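Local coordinates for conjugal transfer protein (Escherichia coli, PDB 5WIP) that probably serves as a VirB8-like inner-membrane component of a type IV secretion channel in plasmid conjugation, seen here through its soluble VirB8 domain, at residues A[35-40]-A[57-62]; A[41-46]-A[88-93]. All coordinates share one frame; numbering follows the deposited sequence.

Interaction 1 (A[35-40]-A[57-62]); sequences TQYVIH and GLMSTP. With XXO (2-(furan-2-yl)pyridine-4-carboxylic acid), chain E.
Tyr-37 turns its ring away from the backbone N (chi1 -172°) and reaches Met-59 and Ser-60, while the Met-59 chain, extended at chi2 and bent at chi3 (-64°), brings its CE methyl back to the base of the tyrosine. The two side chains run alongside in opposite senses. Met-59 CE packs 3.7 Å from Tyr-37 CD2 and equally near Tyr-37 CA, and Met-59 CB lies in the ring plane at its edge, 3.7 Å from Tyr-37 CD2. Farther out, Tyr-37 OH donates a hydrogen bond to Ser-60 OG over 2.5 Å, with the serine oxygen also at the ring edge. The buried hydroxyls continue as a chain: Ser-60 OG is bonded to Val-56 O near the end of helix 49-58, and Tyr-37 OH also meets Arg-41 NH1. A phenylalanine in place of Tyr-37 could keep the apolar packing but would probably deprive Ser-60 OG of one of its two partners, leaving it Val-56 O, and take from Arg-41 NH1 its bond to the phenol oxygen. His-40 adds a looser contact, its CD2 4.4 Å from Met-59 CE, with ND1 fixed by Asp-52. On strand 151-160, Tyr-156 meets Tyr-37 edge-to-face and Val-153 bonds the backbone of Met-59. Met-59 is the first non-helical residue after helix 49-58, and the turn leads to Thr-61, N-cap of the next helix. The arrangement is thus a buried helix-to-turn packing inside the alpha-plus-beta fold of VirB8 domains, which belong to the NTF2-like clan.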
loop_
_atom_site.group_PDB
_atom_site.type_symbol
_atom_site.label_atom_id
_atom_site.label_comp_id
_atom_site.label_asym_id
_atom_site.label_seq_id
_atom_site.Cartn_x
_atom_site.Cartn_y
_atom_site.Cartn_z
ATOM N N THR A 35 -0.514 -6.631 -4.122
ATOM C CA THR A 35 0.730 -6.175 -4.732
ATOM C C THR A 35 1.928 -6.497 -3.846
ATOM O O THR A 35 3.010 -6.822 -4.349
ATOM C CB THR A 35 0.661 -4.673 -5.017
ATOM O OG1 THR A 35 0.497 -3.956 -3.787
ATOM C CG2 THR A 35 -0.509 -4.362 -5.938
ATOM N N GLN A 36 1.755 -6.411 -2.525
ATOM C CA GLN A 36 2.827 -6.803 -1.617
ATOM C C GLN A 36 3.184 -8.273 -1.795
ATOM O O GLN A 36 4.364 -8.642 -1.774
ATOM C CB GLN A 36 2.421 -6.520 -0.170
ATOM C CG GLN A 36 2.548 -5.061 0.232
ATOM C CD GLN A 36 3.982 -4.571 0.179
ATOM O OE1 GLN A 36 4.332 -3.726 -0.645
ATOM N NE2 GLN A 36 4.822 -5.102 1.061
ATOM N N TYR A 37 2.175 -9.126 -1.976
ATOM C CA TYR A 37 2.427 -10.547 -2.181
ATOM C C TYR A 37 3.219 -10.781 -3.462
ATOM O O TYR A 37 4.193 -11.543 -3.476
ATOM C CB TYR A 37 1.100 -11.305 -2.216
ATOM C CG TYR A 37 1.236 -12.808 -2.239
ATOM C CD1 TYR A 37 1.346 -13.499 -3.439
ATOM C CD2 TYR A 37 1.243 -13.540 -1.062
ATOM C CE1 TYR A 37 1.467 -14.877 -3.463
ATOM C CE2 TYR A 37 1.362 -14.916 -1.075
ATOM C CZ TYR A 37 1.474 -15.580 -2.277
ATOM O OH TYR A 37 1.592 -16.953 -2.290
ATOM N N VAL A 38 2.813 -10.124 -4.552
ATOM C CA VAL A 38 3.487 -10.321 -5.833
ATOM C C VAL A 38 4.925 -9.823 -5.768
ATOM O O VAL A 38 5.828 -10.414 -6.372
ATOM C CB VAL A 38 2.702 -9.631 -6.962
ATOM C CG1 VAL A 38 3.534 -9.592 -8.241
ATOM C CG2 VAL A 38 1.382 -10.347 -7.203
ATOM N N ILE A 39 5.163 -8.727 -5.045
ATOM C CA ILE A 39 6.517 -8.190 -4.949
ATOM C C ILE A 39 7.402 -9.119 -4.129
ATOM O O ILE A 39 8.545 -9.405 -4.508
ATOM C CB ILE A 39 6.490 -6.767 -4.364
ATOM C CG1 ILE A 39 5.782 -5.810 -5.325
ATOM C CG2 ILE A 39 7.903 -6.291 -4.065
ATOM C CD1 ILE A 39 5.627 -4.403 -4.787
ATOM N N HIS A 40 6.893 -9.607 -2.995
ATOM C CA HIS A 40 7.675 -10.519 -2.166
ATOM C C HIS A 40 7.982 -11.817 -2.902
ATOM O O HIS A 40 9.089 -12.356 -2.786
ATOM C CB HIS A 40 6.933 -10.814 -0.862
ATOM C CG HIS A 40 7.051 -9.730 0.164
ATOM N ND1 HIS A 40 8.214 -9.492 0.863
ATOM C CD2 HIS A 40 6.149 -8.827 0.616
ATOM C CE1 HIS A 40 8.026 -8.486 1.698
ATOM N NE2 HIS A 40 6.780 -8.065 1.568
ATOM N N GLY A 57 5.079 -17.221 2.843
ATOM C CA GLY A 57 4.529 -18.349 3.578
ATOM C C GLY A 57 3.383 -17.950 4.487
ATOM O O GLY A 57 2.377 -18.657 4.581
ATOM N N LEU A 58 3.517 -16.810 5.168
ATOM C CA LEU A 58 2.450 -16.355 6.054
ATOM C C LEU A 58 1.210 -15.950 5.267
ATOM O O LEU A 58 0.081 -16.222 5.692
ATOM C CB LEU A 58 2.939 -15.190 6.914
ATOM C CG LEU A 58 4.020 -15.493 7.954
ATOM C CD1 LEU A 58 4.431 -14.223 8.685
ATOM C CD2 LEU A 58 3.532 -16.550 8.934
ATOM N N MET A 59 1.388 -15.436 4.077
ATOM C CA MET A 59 0.327 -14.885 3.314
ATOM C C MET A 59 -0.282 -15.845 2.352
ATOM O O MET A 59 -0.913 -15.496 1.461
ATOM C CB MET A 59 0.779 -13.624 2.640
ATOM C CG MET A 59 1.573 -12.707 3.495
ATOM S SD MET A 59 1.761 -11.057 2.919
ATOM C CE MET A 59 2.646 -11.292 1.482
ATOM N N SER A 60 -0.037 -17.093 2.559
ATOM C CA SER A 60 -0.490 -18.129 1.646
ATOM C C SER A 60 -1.119 -19.264 2.440
ATOM O O SER A 60 -0.744 -19.522 3.587
ATOM C CB SER A 60 0.662 -18.675 0.790
ATOM O OG SER A 60 1.372 -17.629 0.152
ATOM N N THR A 61 -2.085 -19.935 1.821
ATOM C CA THR A 61 -2.619 -21.155 2.393
ATOM C C THR A 61 -1.566 -22.258 2.308
ATOM O O THR A 61 -0.628 -22.171 1.512
ATOM C CB THR A 61 -3.892 -21.584 1.668
ATOM O OG1 THR A 61 -3.578 -21.941 0.316
ATOM C CG2 THR A 61 -4.907 -20.451 1.661
ATOM N N PRO A 62 -1.694 -23.303 3.129
ATOM C CA PRO A 62 -0.706 -24.393 3.073
ATOM C C PRO A 62 -0.440 -24.899 1.665
ATOM O O PRO A 62 0.720 -25.131 1.303
ATOM C CB PRO A 62 -1.337 -25.471 3.963
ATOM C CG PRO A 62 -2.157 -24.702 4.944
ATOM C CD PRO A 62 -2.703 -23.520 4.181
HETATM C CAA XXO E . 11.406 -15.213 -4.596
HETATM C CAC XXO E . 10.759 -14.785 -2.538
HETATM C CAD XXO E . 12.063 -14.468 -2.571
HETATM C CAE XXO E . 12.609 -14.715 -3.911
HETATM C CAF XXO E . 11.311 -15.652 -6.055
HETATM C CAH XXO E . 10.282 -17.115 -7.659
HETATM C CAI XXO E . 11.138 -16.441 -8.727
HETATM C CAJ XXO E . 11.947 -15.500 -8.401
HETATM C CAK XXO E . 12.049 -15.065 -6.976
HETATM C CAL XXO E . 12.803 -14.825 -9.470
HETATM N NAG XXO E . 10.372 -16.741 -6.434
HETATM O OAB XXO E . 10.388 -15.209 -3.692
HETATM O OAM XXO E . 12.284 -13.990 -10.256
HETATM O OAN XXO E . 14.028 -15.104 -9.562
#

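Interaction 2 (A[41-46]-A[88-93]); sequences RESYDF and TRVKIN. With XXO (2-(furan-2-yl)pyridine-4-carboxylic acid), chain E.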
loop_
_atom_site.group_PDB
_atom_site.type_symbol
_atom_site.label_atom_id
_atom_site.label_comp_id
_atom_site.label_asym_id
_atom_site.label_seq_id
_atom_site.Cartn_x
_atom_site.Cartn_y
_atom_site.Cartn_z
ATOM N N ARG A 41 7.018 -12.334 -3.661
ATOM C CA ARG A 41 7.160 -13.649 -4.275
ATOM C C ARG A 41 7.861 -13.619 -5.626
ATOM O O ARG A 41 8.489 -14.613 -6.007
ATOM C CB ARG A 41 5.788 -14.311 -4.433
ATOM C CG ARG A 41 5.824 -15.600 -5.235
ATOM C CD ARG A 41 4.637 -16.492 -4.924
ATOM N NE ARG A 41 4.649 -17.707 -5.735
ATOM C CZ ARG A 41 3.897 -18.775 -5.491
ATOM N NH1 ARG A 41 3.072 -18.786 -4.453
ATOM N NH2 ARG A 41 3.974 -19.837 -6.282
ATOM N N GLU A 42 7.772 -12.512 -6.363
ATOM C CA GLU A 42 8.342 -12.441 -7.702
ATOM C C GLU A 42 9.674 -11.705 -7.761
ATOM O O GLU A 42 10.366 -11.795 -8.781
ATOM C CB GLU A 42 7.344 -11.784 -8.664
ATOM C CG GLU A 42 6.066 -12.585 -8.843
ATOM C CD GLU A 42 6.336 -14.016 -9.271
ATOM O OE1 GLU A 42 7.367 -14.255 -9.935
ATOM O OE2 GLU A 42 5.521 -14.904 -8.940
ATOM N N SER A 43 10.049 -10.983 -6.710
ATOM C CA SER A 43 11.372 -10.385 -6.666
ATOM C C SER A 43 12.386 -11.396 -6.143
ATOM O O SER A 43 12.033 -12.428 -5.568
ATOM C CB SER A 43 11.378 -9.140 -5.778
ATOM O OG SER A 43 10.341 -8.241 -6.133
ATOM N N TYR A 44 13.666 -11.095 -6.355
ATOM C CA TYR A 44 14.742 -11.872 -5.747
ATOM C C TYR A 44 15.855 -10.924 -5.323
ATOM O O TYR A 44 16.538 -10.343 -6.172
ATOM C CB TYR A 44 15.290 -12.946 -6.685
ATOM C CG TYR A 44 16.383 -13.755 -6.021
ATOM C CD1 TYR A 44 16.070 -14.806 -5.168
ATOM C CD2 TYR A 44 17.724 -13.447 -6.214
ATOM C CE1 TYR A 44 17.061 -15.541 -4.544
ATOM C CE2 TYR A 44 18.722 -14.178 -5.593
ATOM C CZ TYR A 44 18.384 -15.223 -4.760
ATOM O OH TYR A 44 19.371 -15.954 -4.138
ATOM N N ASP A 45 16.035 -10.781 -4.013
ATOM C CA ASP A 45 17.152 -10.046 -3.437
ATOM C C ASP A 45 17.729 -10.891 -2.315
ATOM O O ASP A 45 17.041 -11.162 -1.324
ATOM C CB ASP A 45 16.709 -8.675 -2.914
ATOM C CG ASP A 45 17.879 -7.776 -2.566
ATOM O OD1 ASP A 45 19.029 -8.132 -2.904
ATOM O OD2 ASP A 45 17.651 -6.712 -1.953
ATOM N N PHE A 46 18.982 -11.322 -2.476
ATOM C CA PHE A 46 19.592 -12.191 -1.475
ATOM C C PHE A 46 19.567 -11.547 -0.095
ATOM O O PHE A 46 19.279 -12.214 0.905
ATOM C CB PHE A 46 21.024 -12.539 -1.882
ATOM C CG PHE A 46 21.716 -13.464 -0.924
ATOM C CD1 PHE A 46 21.435 -14.820 -0.927
ATOM C CD2 PHE A 46 22.644 -12.979 -0.020
ATOM C CE1 PHE A 46 22.066 -15.675 -0.044
ATOM C CE2 PHE A 46 23.279 -13.828 0.864
ATOM C CZ PHE A 46 22.990 -15.178 0.852
ATOM N N THR A 88 16.318 -9.624 -9.126
ATOM C CA THR A 88 15.147 -9.362 -9.958
ATOM C C THR A 88 14.169 -8.506 -9.170
ATOM O O THR A 88 13.752 -8.888 -8.072
ATOM C CB THR A 88 14.478 -10.669 -10.403
ATOM O OG1 THR A 88 15.302 -11.326 -11.373
ATOM C CG2 THR A 88 13.108 -10.391 -11.008
ATOM N N ARG A 89 13.804 -7.355 -9.727
ATOM C CA ARG A 89 12.869 -6.435 -9.096
ATOM C C ARG A 89 11.553 -6.420 -9.862
ATOM O O ARG A 89 11.513 -6.682 -11.068
ATOM C CB ARG A 89 13.450 -5.019 -9.023
ATOM C CG ARG A 89 13.729 -4.383 -10.375
ATOM C CD ARG A 89 14.296 -2.981 -10.211
ATOM N NE ARG A 89 14.422 -2.281 -11.487
ATOM C CZ ARG A 89 15.537 -2.230 -12.209
ATOM N NH1 ARG A 89 16.633 -2.844 -11.785
ATOM N NH2 ARG A 89 15.555 -1.568 -13.357
ATOM N N VAL A 90 10.473 -6.104 -9.152
ATOM C CA VAL A 90 9.127 -6.148 -9.710
ATOM C C VAL A 90 8.608 -4.730 -9.901
ATOM O O VAL A 90 8.982 -3.800 -9.175
ATOM C CB VAL A 90 8.171 -6.964 -8.813
ATOM C CG1 VAL A 90 6.737 -6.848 -9.315
ATOM C CG2 VAL A 90 8.607 -8.421 -8.766
ATOM N N LYS A 91 7.741 -4.570 -10.899
ATOM C CA LYS A 91 7.064 -3.310 -11.173
ATOM C C LYS A 91 5.604 -3.616 -11.469
ATOM O O LYS A 91 5.295 -4.279 -12.465
ATOM C CB LYS A 91 7.710 -2.573 -12.349
ATOM C CG LYS A 91 7.019 -1.271 -12.734
ATOM C CD LYS A 91 7.061 -0.255 -11.602
ATOM C CE LYS A 91 6.434 1.066 -12.019
ATOM N NZ LYS A 91 5.047 0.883 -12.532
ATOM N N ILE A 92 4.709 -3.142 -10.607
ATOM C CA ILE A 92 3.280 -3.373 -10.784
ATOM C C ILE A 92 2.746 -2.405 -11.831
ATOM O O ILE A 92 2.983 -1.193 -11.754
ATOM C CB ILE A 92 2.536 -3.219 -9.449
ATOM C CG1 ILE A 92 3.094 -4.202 -8.419
ATOM C CG2 ILE A 92 1.039 -3.447 -9.639
ATOM C CD1 ILE A 92 2.861 -5.652 -8.779
ATOM N N ASN A 93 2.024 -2.937 -12.817
ATOM C CA ASN A 93 1.468 -2.136 -13.901
ATOM C C ASN A 93 -0.011 -1.820 -13.698
ATOM O O ASN A 93 -0.426 -0.670 -13.865
ATOM C CB ASN A 93 1.676 -2.852 -15.242
ATOM C CG ASN A 93 3.145 -3.060 -15.570
ATOM O OD1 ASN A 93 3.586 -4.182 -15.819
ATOM N ND2 ASN A 93 3.909 -1.974 -15.566
HETATM C CAA XXO E . 11.406 -15.213 -4.596
HETATM C CAC XXO E . 10.759 -14.785 -2.538
HETATM C CAD XXO E . 12.063 -14.468 -2.571
HETATM C CAE XXO E . 12.609 -14.715 -3.911
HETATM C CAF XXO E . 11.311 -15.652 -6.055
HETATM C CAH XXO E . 10.282 -17.115 -7.659
HETATM C CAI XXO E . 11.138 -16.441 -8.727
HETATM C CAJ XXO E . 11.947 -15.500 -8.401
HETATM C CAK XXO E . 12.049 -15.065 -6.976
HETATM C CAL XXO E . 12.803 -14.825 -9.470
HETATM N NAG XXO E . 10.372 -16.741 -6.434
HETATM O OAB XXO E . 10.388 -15.209 -3.692
HETATM O OAM XXO E . 12.284 -13.990 -10.256
HETATM O OAN XXO E . 14.028 -15.104 -9.562
HETATM O O HOH W 1 11.124 -5.676 -6.505
#
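Tyr-44 and Thr-88 form one antiparallel, hydrogen-bonded bridge: Tyr-44 N donates to Thr-88 O (2.8 Å) and Thr-88 N returns a bond to Tyr-44 O (3.0 Å), each nearly straight at 162° and aimed at a lone pair in the carbonyl plane. Beside it, Val-90 CG2 packs against Glu-42 CB at 3.6 Å and also adjoins Ser-43 OG. A water links Ser-43 and Val-90, donating to Ser-43 OG (2.7 Å) and accepting from Val-90 N (2.8 Å), while the serine hydroxyl bonds to Ile-39 O one helical turn back. Bent at chi2 (-54°), the Glu-42 chain swings its carboxylate away from the strand toward Tyr-156 OH. The Tyr-44 ring extends from the bridge to reach Gly-83 O through its hydroxyl and presents an edge to the furan of the bound furanyl-pyridine acid, CD1 being 3.7 Å from CAE. Thr-88 CG2 lies 3.8 Å from the ligand carboxylate oxygen OAM, and Tyr-68 OH hydrogen-bonds the ligand from helix 62-69. The backbone just past the helix is thus paired with the strand, and the ligand lies against backbone carbonyls of the helix end, Arg-41 O being 2.9 Å from its NAG, beside the Tyr-44/Thr-88 bridge.

From the N terminus the chain enters helix 27-42, which supplies residues 35-40 to interaction 1 and, at its end, residues 41-42 to interaction 2. Helix 49-58 follows, and the turn after it comes back to close the first loop, with 16 residues between the segments. The chain then passes through helices 62-69 and 78-82 before strand 86-98 closes the second loop, 41 residues long. The segments alternate, so the loops cross instead of nesting. One side of helix 27-42 is thereby tied to the helical layer, and its end to an outer strand of the four-stranded antiparallel sheet. The contacts meet where Val-38 CG1 packs on Ile-92 CD1 at 4.0 Å, and both border the bound ligand.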